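Local structure of SusD superfamily protein (Bacteroides fragilis NCTC 9343, 3NQP) at residues A403-I406 with N407-R410; Y380-P383 with W384-T388. The protein probably binds glycans at the cell surface as an outer-membrane lipoprotein of the SusD family. All coordinates share one frame; numbering follows the deposited sequence.

Interaction 1: residues A403-I406 with N407-R410; sequences AKYI and NLVR
A403 meets N407 through its backbone carbonyl. N407 N donates to A403 O at 3.0 Å, with an N-H...O angle of 159°. The side chain of N407 folds back over the same carbonyl. Its CG stands beside the backbone N (chi1 -72°), which leaves ND2 3.0 Å from A403 O, but at an angle too poor for a hydrogen bond. The amide is held from elsewhere: N407 OD1 accepts from the backbone N of Y425.

K404 repeats the backbone pattern one residue on. K404 O accepts from L408 N at 3.0 Å, and CG of L408 rests against the same oxygen. The K404 chain runs out past Y405, and its CE sits above one face of that ring, off its centre.

Y405 O receives a weak bond from V409 N. These i to i+4 bonds are those of a regular alpha-helix, here the middle of helix 399-414, in the helical part of the SusD fold. The Y405 ring and the L408 branch run out together, with Y405 CD1 4.1 Å from L408 CD1. Y405 also packs on L389 and A390 of the preceding helix 382-396. V409 turns CG2 back to Y405 O.

I406 closes the series. Its O accepts from R410 N at 2.9 Å. The methyl CG2 of I406, anti to its own backbone N, lies alongside the extended R410 chain and comes 3.4 Å from R410 NE. It meets the guanidinium obliquely. Helix 431-445 receives both residues, I406 packing on A437 and I438 while R410 NE forms a salt bridge with E441, and R410 NH1 donates to Y423 O.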
loop_
_atom_site.group_PDB
_atom_site.type_symbol
_atom_site.label_atom_id
_atom_site.label_comp_id
_atom_site.label_asym_id
_atom_site.label_seq_id
_atom_site.Cartn_x
_atom_site.Cartn_y
_atom_site.Cartn_z
ATOM N N ALA A 403 -14.927 -16.663 5.230
ATOM C CA ALA A 403 -16.221 -16.006 5.114
ATOM C C ALA A 403 -16.441 -14.997 6.225
ATOM O O ALA A 403 -16.986 -13.940 5.983
ATOM C CB ALA A 403 -17.349 -17.055 5.133
ATOM N N LYS A 404 -16.060 -15.352 7.446
ATOM C CA LYS A 404 -16.205 -14.462 8.593
ATOM C C LYS A 404 -15.507 -13.145 8.342
ATOM O O LYS A 404 -16.060 -12.084 8.579
ATOM C CB LYS A 404 -15.660 -15.114 9.872
ATOM C CG LYS A 404 -15.669 -14.259 11.160
ATOM C CD LYS A 404 -15.035 -15.008 12.338
ATOM C CE LYS A 404 -13.492 -15.102 12.200
ATOM N NZ LYS A 404 -12.872 -15.980 13.235
ATOM N N TYR A 405 -14.253 -13.210 7.951
ATOM C CA TYR A 405 -13.469 -11.977 7.806
ATOM C C TYR A 405 -13.936 -11.130 6.605
ATOM O O TYR A 405 -13.984 -9.908 6.690
ATOM C CB TYR A 405 -12.007 -12.335 7.659
ATOM C CG TYR A 405 -11.373 -12.723 8.970
ATOM C CD1 TYR A 405 -11.336 -11.829 10.026
ATOM C CD2 TYR A 405 -10.779 -13.957 9.152
ATOM C CE1 TYR A 405 -10.703 -12.161 11.242
ATOM C CE2 TYR A 405 -10.153 -14.289 10.369
ATOM C CZ TYR A 405 -10.124 -13.382 11.403
ATOM O OH TYR A 405 -9.517 -13.715 12.610
ATOM N N ILE A 406 -14.264 -11.773 5.483
ATOM C CA ILE A 406 -14.851 -11.049 4.344
ATOM C C ILE A 406 -16.138 -10.340 4.743
ATOM O O ILE A 406 -16.346 -9.186 4.395
ATOM C CB ILE A 406 -15.142 -11.966 3.141
ATOM C CG1 ILE A 406 -13.833 -12.446 2.504
ATOM C CG2 ILE A 406 -16.010 -11.229 2.077
ATOM C CD1 ILE A 406 -14.046 -13.618 1.468
ATOM N N ASN A 407 -17.000 -11.026 5.464
ATOM C CA ASN A 407 -18.272 -10.433 5.860
ATOM C C ASN A 407 -18.158 -9.335 6.918
ATOM O O ASN A 407 -18.989 -8.423 6.945
ATOM C CB ASN A 407 -19.268 -11.510 6.276
ATOM C CG ASN A 407 -19.777 -12.324 5.085
ATOM O OD1 ASN A 407 -20.055 -11.766 4.010
ATOM N ND2 ASN A 407 -19.910 -13.652 5.273
ATOM N N LEU A 408 -17.161 -9.407 7.792
ATOM C CA LEU A 408 -16.887 -8.299 8.685
ATOM C C LEU A 408 -16.634 -7.018 7.862
ATOM O O LEU A 408 -17.224 -5.985 8.127
ATOM C CB LEU A 408 -15.646 -8.568 9.547
ATOM C CG LEU A 408 -15.893 -9.341 10.834
ATOM C CD1 LEU A 408 -14.533 -9.789 11.461
ATOM C CD2 LEU A 408 -16.766 -8.536 11.824
ATOM N N VAL A 409 -15.767 -7.113 6.850
ATOM C CA VAL A 409 -15.463 -5.948 5.999
ATOM C C VAL A 409 -16.661 -5.517 5.167
ATOM O O VAL A 409 -16.972 -4.314 5.129
ATOM C CB VAL A 409 -14.240 -6.225 5.121
ATOM C CG1 VAL A 409 -13.957 -5.033 4.214
ATOM C CG2 VAL A 409 -13.039 -6.627 6.041
ATOM N N ARG A 410 -17.378 -6.473 4.542
ATOM C CA ARG A 410 -18.554 -6.105 3.735
ATOM C C ARG A 410 -19.609 -5.451 4.572
ATOM O O ARG A 410 -20.257 -4.501 4.129
ATOM C CB ARG A 410 -19.185 -7.295 3.043
ATOM C CG ARG A 410 -18.292 -7.895 1.985
ATOM C CD ARG A 410 -19.023 -8.922 1.158
ATOM N NE ARG A 410 -18.181 -9.548 0.130
ATOM C CZ ARG A 410 -18.618 -10.450 -0.738
ATOM N NH1 ARG A 410 -19.902 -10.833 -0.736
ATOM N NH2 ARG A 410 -17.788 -10.937 -1.643
#

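Interaction 2: residues Y380-P383 with W384-T388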
loop_
_atom_site.group_PDB
_atom_site.type_symbol
_atom_site.label_atom_id
_atom_site.label_comp_id
_atom_site.label_asym_id
_atom_site.label_seq_id
_atom_site.Cartn_x
_atom_site.Cartn_y
_atom_site.Cartn_z
ATOM N N TYR A 380 -1.072 0.566 7.555
ATOM C CA TYR A 380 -1.814 -0.572 8.118
ATOM C C TYR A 380 -3.046 -0.069 8.855
ATOM O O TYR A 380 -2.904 0.816 9.691
ATOM C CB TYR A 380 -0.989 -1.354 9.110
ATOM C CG TYR A 380 0.248 -1.941 8.544
ATOM C CD1 TYR A 380 0.165 -2.966 7.589
ATOM C CD2 TYR A 380 1.501 -1.474 8.900
ATOM C CE1 TYR A 380 1.258 -3.526 7.049
ATOM C CE2 TYR A 380 2.656 -2.057 8.337
ATOM C CZ TYR A 380 2.518 -3.078 7.400
ATOM O OH TYR A 380 3.604 -3.707 6.814
ATOM N N ARG A 381 -4.215 -0.632 8.539
ATOM C CA ARG A 381 -5.430 -0.430 9.359
ATOM C C ARG A 381 -6.192 -1.772 9.529
ATOM O O ARG A 381 -5.856 -2.781 8.896
ATOM C CB ARG A 381 -6.290 0.664 8.748
ATOM C CG ARG A 381 -6.695 0.448 7.354
ATOM C CD ARG A 381 -7.618 1.567 6.880
ATOM N NE ARG A 381 -7.982 1.395 5.485
ATOM C CZ ARG A 381 -9.092 0.796 5.021
ATOM N NH1 ARG A 381 -10.021 0.274 5.811
ATOM N NH2 ARG A 381 -9.273 0.716 3.721
ATOM N N LEU A 382 -7.178 -1.807 10.403
ATOM C CA LEU A 382 -7.695 -3.091 10.874
ATOM C C LEU A 382 -8.290 -4.002 9.776
ATOM O O LEU A 382 -8.043 -5.194 9.825
ATOM C CB LEU A 382 -8.704 -2.868 12.023
ATOM C CG LEU A 382 -8.927 -4.006 12.999
ATOM C CD1 LEU A 382 -7.549 -4.296 13.720
ATOM C CD2 LEU A 382 -10.077 -3.600 13.995
ATOM N N PRO A 383 -9.087 -3.481 8.793
ATOM C CA PRO A 383 -9.589 -4.411 7.778
ATOM C C PRO A 383 -8.489 -5.120 6.953
ATOM O O PRO A 383 -8.720 -6.230 6.424
ATOM C CB PRO A 383 -10.474 -3.527 6.852
ATOM C CG PRO A 383 -10.918 -2.384 7.742
ATOM C CD PRO A 383 -9.657 -2.143 8.622
ATOM N N TRP A 384 -7.317 -4.510 6.847
ATOM C CA TRP A 384 -6.154 -5.200 6.244
ATOM C C TRP A 384 -5.809 -6.434 7.079
ATOM O O TRP A 384 -5.480 -7.489 6.531
ATOM C CB TRP A 384 -4.956 -4.245 6.067
ATOM C CG TRP A 384 -3.711 -4.912 5.519
ATOM C CD1 TRP A 384 -3.342 -5.018 4.217
ATOM C CD2 TRP A 384 -2.698 -5.531 6.273
ATOM N NE1 TRP A 384 -2.161 -5.697 4.103
ATOM C CE2 TRP A 384 -1.748 -6.039 5.359
ATOM C CE3 TRP A 384 -2.508 -5.749 7.649
ATOM C CZ2 TRP A 384 -0.612 -6.741 5.774
ATOM C CZ3 TRP A 384 -1.383 -6.397 8.057
ATOM C CH2 TRP A 384 -0.452 -6.896 7.133
ATOM N N VAL A 385 -5.888 -6.315 8.399
ATOM C CA VAL A 385 -5.516 -7.417 9.290
ATOM C C VAL A 385 -6.532 -8.548 9.056
ATOM O O VAL A 385 -6.165 -9.718 8.829
ATOM C CB VAL A 385 -5.370 -6.998 10.785
ATOM C CG1 VAL A 385 -5.089 -8.216 11.625
ATOM C CG2 VAL A 385 -4.260 -5.870 10.993
ATOM N N TYR A 386 -7.802 -8.177 9.023
ATOM C CA TYR A 386 -8.831 -9.141 8.712
ATOM C C TYR A 386 -8.673 -9.867 7.365
ATOM O O TYR A 386 -8.831 -11.080 7.318
ATOM C CB TYR A 386 -10.224 -8.480 8.711
ATOM C CG TYR A 386 -10.752 -7.885 10.000
ATOM C CD1 TYR A 386 -10.468 -8.433 11.243
ATOM C CD2 TYR A 386 -11.703 -6.851 9.942
ATOM C CE1 TYR A 386 -11.013 -7.887 12.409
ATOM C CE2 TYR A 386 -12.232 -6.308 11.091
ATOM C CZ TYR A 386 -11.910 -6.849 12.313
ATOM O OH TYR A 386 -12.451 -6.308 13.425
ATOM N N LEU A 387 -8.421 -9.141 6.267
ATOM C CA LEU A 387 -8.346 -9.802 4.952
ATOM C C LEU A 387 -7.048 -10.608 4.798
ATOM O O LEU A 387 -7.001 -11.585 4.055
ATOM C CB LEU A 387 -8.591 -8.797 3.821
ATOM C CG LEU A 387 -10.060 -8.271 3.842
ATOM C CD1 LEU A 387 -10.172 -7.126 2.881
ATOM C CD2 LEU A 387 -11.078 -9.379 3.539
ATOM N N THR A 388 -6.011 -10.206 5.512
ATOM C CA THR A 388 -4.766 -10.954 5.552
ATOM C C THR A 388 -4.987 -12.299 6.320
ATOM O O THR A 388 -4.516 -13.363 5.879
ATOM C CB THR A 388 -3.580 -10.077 6.112
ATOM O OG1 THR A 388 -3.493 -8.814 5.406
ATOM C CG2 THR A 388 -2.259 -10.796 5.949
#
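Y380 points the edge of its ring at the face of W384. The stack is edge-to-face, with centroids 4.9 Å apart and planes at 58°. W384 CG is anti to the backbone N (chi1 177°), which sets the indole between Y380 on one face and T388 OG1 on the other, over the ring centre. That hydroxyl donates to W384 O at 2.6 Å. Y380 OH bonds to E209, and W384 NE1 makes a weak bond to Q451.

The helix starts after R381, its N-cap residue. R381 O takes a weak bond from W384 N. L382 O takes a weak one from V385 N and a straighter one from Y386 N (3.1 Å, 165°). P383 O accepts from L387 N at 2.9 Å. The proline has no N-H to give, and it lies in the first turn, where an N-H would have no i-4 carbonyl of the helix to reach. L382 CD2 touches Y386 OH at 3.6 Å.

The R381 guanidinium forms salt bridges with E449, E445 and E264, with R412 a like charge nearby. T388 N and OG1 grip W384 O from opposite faces of its plane, which limits the rotation of T388 and holds its hydroxyl over the indole.

Interaction 2 comes first along the chain. It spans the end of strand 377-381 and the first turns of helix 382-396. Interaction 1 follows in helix 399-414, the next helix. The centres are about 11 Å apart, and the two contacts touch. Y405 CB packs on Y386 O at 3.4 Å, and V409 CG2 lies 4.1 Å from P383 CB. Interaction 2 is buried nearer the centre of the chain, whereas interaction 1 is only partly buried. Both belong to the SusD family part of the chain. The two successive helices thus form a packed helical pair, and strand 377-381, paired with 265-269, leads directly into it.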